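Local coordinates for multiheme cytochrome cf (Carboxydothermus ferrireducens DSM 11255, PDB 6QVM), which probably passes electrons through a chain of eleven c-type hemes to insoluble Fe(III) outside the cell, as part of the S-layer, at residues Leu132-Phe135 with Leu136-Leu140; Ala662-Glu665 with Leu666-Lys670. All coordinates share one frame; numbering follows the deposited sequence.

Contact 1 (Leu132-Phe135 with Leu136-Leu140); sequences LAYF and LMVAL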
loop_
_atom_site.group_PDB
_atom_site.type_symbol
_atom_site.label_atom_id
_atom_site.label_comp_id
_atom_site.label_asym_id
_atom_site.label_seq_id
_atom_site.Cartn_x
_atom_site.Cartn_y
_atom_site.Cartn_z
ATOM N N LEU A 132 41.318 21.296 1.932
ATOM C CA LEU A 132 40.597 20.853 0.745
ATOM C C LEU A 132 41.320 19.690 0.081
ATOM O O LEU A 132 40.685 18.730 -0.369
ATOM C CB LEU A 132 40.424 22.004 -0.243
ATOM C CG LEU A 132 39.837 21.609 -1.605
ATOM C CD1 LEU A 132 38.403 21.111 -1.453
ATOM C CD2 LEU A 132 39.910 22.761 -2.599
ATOM N N ALA A 133 42.653 19.761 0.006
ATOM C CA ALA A 133 43.425 18.657 -0.553
ATOM C C ALA A 133 43.301 17.403 0.302
ATOM O O ALA A 133 43.340 16.286 -0.225
ATOM C CB ALA A 133 44.890 19.063 -0.702
ATOM N N TYR A 134 43.150 17.568 1.617
ATOM C CA TYR A 134 42.955 16.425 2.504
ATOM C C TYR A 134 41.576 15.808 2.304
ATOM O O TYR A 134 41.452 14.606 2.036
ATOM C CB TYR A 134 43.155 16.865 3.954
ATOM C CG TYR A 134 42.884 15.797 4.991
ATOM C CD1 TYR A 134 43.665 14.647 5.057
ATOM C CD2 TYR A 134 41.866 15.955 5.927
ATOM C CE1 TYR A 134 43.426 13.676 6.017
ATOM C CE2 TYR A 134 41.620 14.995 6.889
ATOM C CZ TYR A 134 42.401 13.858 6.931
ATOM O OH TYR A 134 42.154 12.901 7.889
ATOM N N PHE A 135 40.522 16.627 2.426
ATOM C CA PHE A 135 39.163 16.146 2.190
ATOM C C PHE A 135 39.048 15.486 0.824
ATOM O O PHE A 135 38.324 14.497 0.660
ATOM C CB PHE A 135 38.158 17.295 2.295
ATOM C CG PHE A 135 38.036 17.877 3.663
ATOM C CD1 PHE A 135 38.304 17.115 4.786
ATOM C CD2 PHE A 135 37.637 19.190 3.828
ATOM C CE1 PHE A 135 38.183 17.661 6.056
ATOM C CE2 PHE A 135 37.510 19.741 5.099
ATOM C CZ PHE A 135 37.785 18.975 6.212
ATOM N N LEU A 136 39.754 16.024 -0.174
ATOM C CA LEU A 136 39.719 15.432 -1.506
ATOM C C LEU A 136 40.366 14.054 -1.526
ATOM O O LEU A 136 39.945 13.179 -2.293
ATOM C CB LEU A 136 40.412 16.353 -2.506
ATOM C CG LEU A 136 40.220 15.982 -3.974
ATOM C CD1 LEU A 136 38.745 15.979 -4.337
ATOM C CD2 LEU A 136 40.984 16.943 -4.852
ATOM N N MET A 137 41.380 13.840 -0.690
ATOM C CA MET A 137 42.012 12.528 -0.622
ATOM C C MET A 137 41.077 11.505 0.010
ATOM O O MET A 137 40.959 10.374 -0.476
ATOM C CB MET A 137 43.320 12.624 0.160
ATOM C CG MET A 137 43.965 11.288 0.435
ATOM S SD MET A 137 45.150 11.394 1.786
ATOM C CE MET A 137 44.062 11.807 3.144
ATOM N N VAL A 138 40.409 11.886 1.102
ATOM C CA VAL A 138 39.412 11.016 1.724
ATOM C C VAL A 138 38.318 10.673 0.722
ATOM O O VAL A 138 38.033 9.499 0.456
ATOM C CB VAL A 138 38.819 11.681 2.977
ATOM C CG1 VAL A 138 37.766 10.785 3.601
ATOM C CG2 VAL A 138 39.908 12.023 3.975
ATOM N N ALA A 139 37.708 11.704 0.136
ATOM C CA ALA A 139 36.552 11.494 -0.726
ATOM C C ALA A 139 36.912 10.659 -1.949
ATOM O O ALA A 139 36.118 9.818 -2.386
ATOM C CB ALA A 139 35.946 12.833 -1.136
ATOM N N LEU A 140 38.093 10.881 -2.528
ATOM C CA LEU A 140 38.527 10.045 -3.642
ATOM C C LEU A 140 39.121 8.723 -3.177
ATOM O O LEU A 140 39.572 7.941 -4.020
ATOM C CB LEU A 140 39.538 10.787 -4.520
ATOM C CG LEU A 140 38.989 11.960 -5.335
ATOM C CD1 LEU A 140 39.897 12.264 -6.516
ATOM C CD2 LEU A 140 37.573 11.660 -5.798
#
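Tyr-134 lays its ring beside the methyl end of Met-137, one helical turn on. The closest pair is CD1 of Tyr-134 and CE of Met-137, 3.4 Å apart. The methyl comes in at a slant, beside CD1 and CE1. The bend at chi3 of Met-137 (65°) turns SD-CE back toward the tyrosine. Val-138 adds its CG2 over one face of the same ring, off centre, at 4.3 Å from CZ of Tyr-134. The ring thus meets residues at both i+3 and i+4.

The backbone below is alpha-helical. Val-138 N bonds to Tyr-134 O at 3.1 Å. Ala-139 N reaches Phe-135 O at 2.9 Å. Met-137 N binds Ala-133 O and, more weakly, Tyr-134 O.

This is side-chain packing along helix 129-139. Ala-133, Tyr-134 and Met-137 meet helix 165-176 at Leu-171, Asn-167 and Trp-173. Phe-135 rests on Val-106 of helix 102-113, and Leu-136 touches Phe-109 there. Leu-136 also meets Val-209 of helix 199-212, so helix 129-139 is packed among three helices.

Contact 2 (Ala662-Glu665 with Leu666-Lys670); sequences ALTE and LLLDK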
loop_
_atom_site.group_PDB
_atom_site.type_symbol
_atom_site.label_atom_id
_atom_site.label_comp_id
_atom_site.label_asym_id
_atom_site.label_seq_id
_atom_site.Cartn_x
_atom_site.Cartn_y
_atom_site.Cartn_z
ATOM N N ALA A 662 -36.075 -11.889 16.580
ATOM C CA ALA A 662 -37.160 -11.283 17.347
ATOM C C ALA A 662 -37.847 -10.164 16.572
ATOM O O ALA A 662 -39.079 -10.047 16.604
ATOM C CB ALA A 662 -36.632 -10.763 18.682
ATOM N N LEU A 663 -37.074 -9.333 15.871
ATOM C CA LEU A 663 -37.695 -8.355 14.985
ATOM C C LEU A 663 -38.462 -9.041 13.864
ATOM O O LEU A 663 -39.462 -8.504 13.379
ATOM C CB LEU A 663 -36.641 -7.407 14.405
ATOM C CG LEU A 663 -37.182 -6.283 13.515
ATOM C CD1 LEU A 663 -38.190 -5.456 14.291
ATOM C CD2 LEU A 663 -36.057 -5.408 12.985
ATOM N N THR A 664 -38.031 -10.239 13.467
ATOM C CA THR A 664 -38.666 -10.934 12.351
ATOM C C THR A 664 -40.061 -11.426 12.719
ATOM O O THR A 664 -41.010 -11.259 11.946
ATOM C CB THR A 664 -37.783 -12.094 11.895
ATOM O OG1 THR A 664 -36.665 -11.579 11.161
ATOM C CG2 THR A 664 -38.571 -13.063 11.023
ATOM N N GLU A 665 -40.210 -12.031 13.897
ATOM C CA GLU A 665 -41.523 -12.531 14.288
ATOM C C GLU A 665 -42.458 -11.388 14.658
ATOM O O GLU A 665 -43.653 -11.431 14.341
ATOM C CB GLU A 665 -41.383 -13.532 15.430
ATOM C CG GLU A 665 -40.749 -14.845 14.990
ATOM C CD GLU A 665 -40.832 -15.933 16.045
ATOM O OE1 GLU A 665 -40.466 -15.668 17.208
ATOM O OE2 GLU A 665 -41.275 -17.053 15.712
ATOM N N LEU A 666 -41.927 -10.338 15.290
ATOM C CA LEU A 666 -42.728 -9.146 15.544
ATOM C C LEU A 666 -43.112 -8.441 14.255
ATOM O O LEU A 666 -44.081 -7.674 14.247
ATOM C CB LEU A 666 -41.967 -8.185 16.466
ATOM C CG LEU A 666 -42.734 -7.025 17.114
ATOM C CD1 LEU A 666 -43.280 -7.407 18.489
ATOM C CD2 LEU A 666 -41.853 -5.784 17.198
ATOM N N LEU A 667 -42.371 -8.678 13.168
ATOM C CA LEU A 667 -42.746 -8.100 11.882
ATOM C C LEU A 667 -43.791 -8.952 11.173
ATOM O O LEU A 667 -44.713 -8.416 10.553
ATOM C CB LEU A 667 -41.511 -7.920 10.994
ATOM C CG LEU A 667 -40.653 -6.676 11.213
ATOM C CD1 LEU A 667 -39.707 -6.458 10.038
ATOM C CD2 LEU A 667 -41.519 -5.447 11.444
ATOM N N LEU A 668 -43.662 -10.276 11.249
ATOM C CA LEU A 668 -44.612 -11.151 10.569
ATOM C C LEU A 668 -45.964 -11.159 11.272
ATOM O O LEU A 668 -47.011 -11.226 10.617
ATOM C CB LEU A 668 -44.038 -12.563 10.472
ATOM C CG LEU A 668 -42.815 -12.701 9.568
ATOM C CD1 LEU A 668 -42.410 -14.161 9.433
ATOM C CD2 LEU A 668 -43.093 -12.082 8.213
ATOM N N ASP A 669 -45.963 -11.081 12.606
ATOM C CA ASP A 669 -47.218 -11.036 13.351
ATOM C C ASP A 669 -47.959 -9.728 13.106
ATOM O O ASP A 669 -49.164 -9.730 12.828
ATOM C CB ASP A 669 -46.953 -11.247 14.839
ATOM C CG ASP A 669 -46.550 -12.676 15.157
ATOM O OD1 ASP A 669 -46.570 -13.526 14.236
ATOM O OD2 ASP A 669 -46.200 -12.944 16.323
ATOM N N LYS A 670 -47.252 -8.601 13.194
ATOM C CA LYS A 670 -47.848 -7.315 12.873
ATOM C C LYS A 670 -48.162 -7.176 11.393
ATOM O O LYS A 670 -48.716 -6.153 10.991
ATOM C CB LYS A 670 -46.917 -6.184 13.330
#
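Leu-667 lies over the backbone carbonyl of Leu-663 and beside its side chain. Its CB is 3.2 Å from Leu-663 O. Its CG is as near, at 3.1 Å from the same oxygen, and it also meets CD1 of Leu-663 at 4.1 Å. Farther out, CD1 of Leu-667 is still 3.9 Å from Leu-663 O, and CD2 of Leu-667 is 4.2 Å from that oxygen. The side chain goes on to Leu-646, Ile-649 and Val-650 of helix 641-652. With chi1 at -82°, CG sits beside the backbone N and faces back to the preceding turn. Cut back to an alanine, the side chain would end at CB, and Leu-663 CD1, Leu-646 and Ile-649 would probably be left without the leucine they pack on.

Leu-668 follows a similar course along the next carbonyl. Its CG is 3.3 Å from Thr-664 O. Thr-664 turns its own hydroxyl, OG1, to the carbonyl of Asn-660.

The backbone bonds are uneven. Leu-668 N binds Thr-664 O at 2.9 Å, and Asp-669 N binds Glu-665 O at the same length with an N-H...O angle of 163°. Leu-667 N is shared weakly between Leu-663 O and Thr-664 O.

Glu-665 and Asp-669 lie one turn apart with their acids separated. On helix 606-628, Lys-615 forms a salt bridge with Glu-665 OE2, Arg-619 forms one with Asp-669 OD1, and Trp-612 touches Glu-665. The side chain of Glu-665 lies about 5 Å from a bound heme c. The contact thus combines leucine packing with paired acids, and the two basic partners would probably offset the like charges.

How the contacts relate
Both contacts are short runs of helix, between residues three and four apart, and both pack against other helices, but they belong to different elements. Contact 1 lies on helix 129-139 and contact 2 on helix 661-672. Their centres are 87 Å apart, on opposite sides of the chain's centre, and they do not touch. Contact 1 is the more buried, and apolar and aromatic side chains carry it. Contact 2 is only partly buried. It combines leucine packing with two acids tied to basic residues of helix 606-628. Contact 2 also lies near a bound heme c.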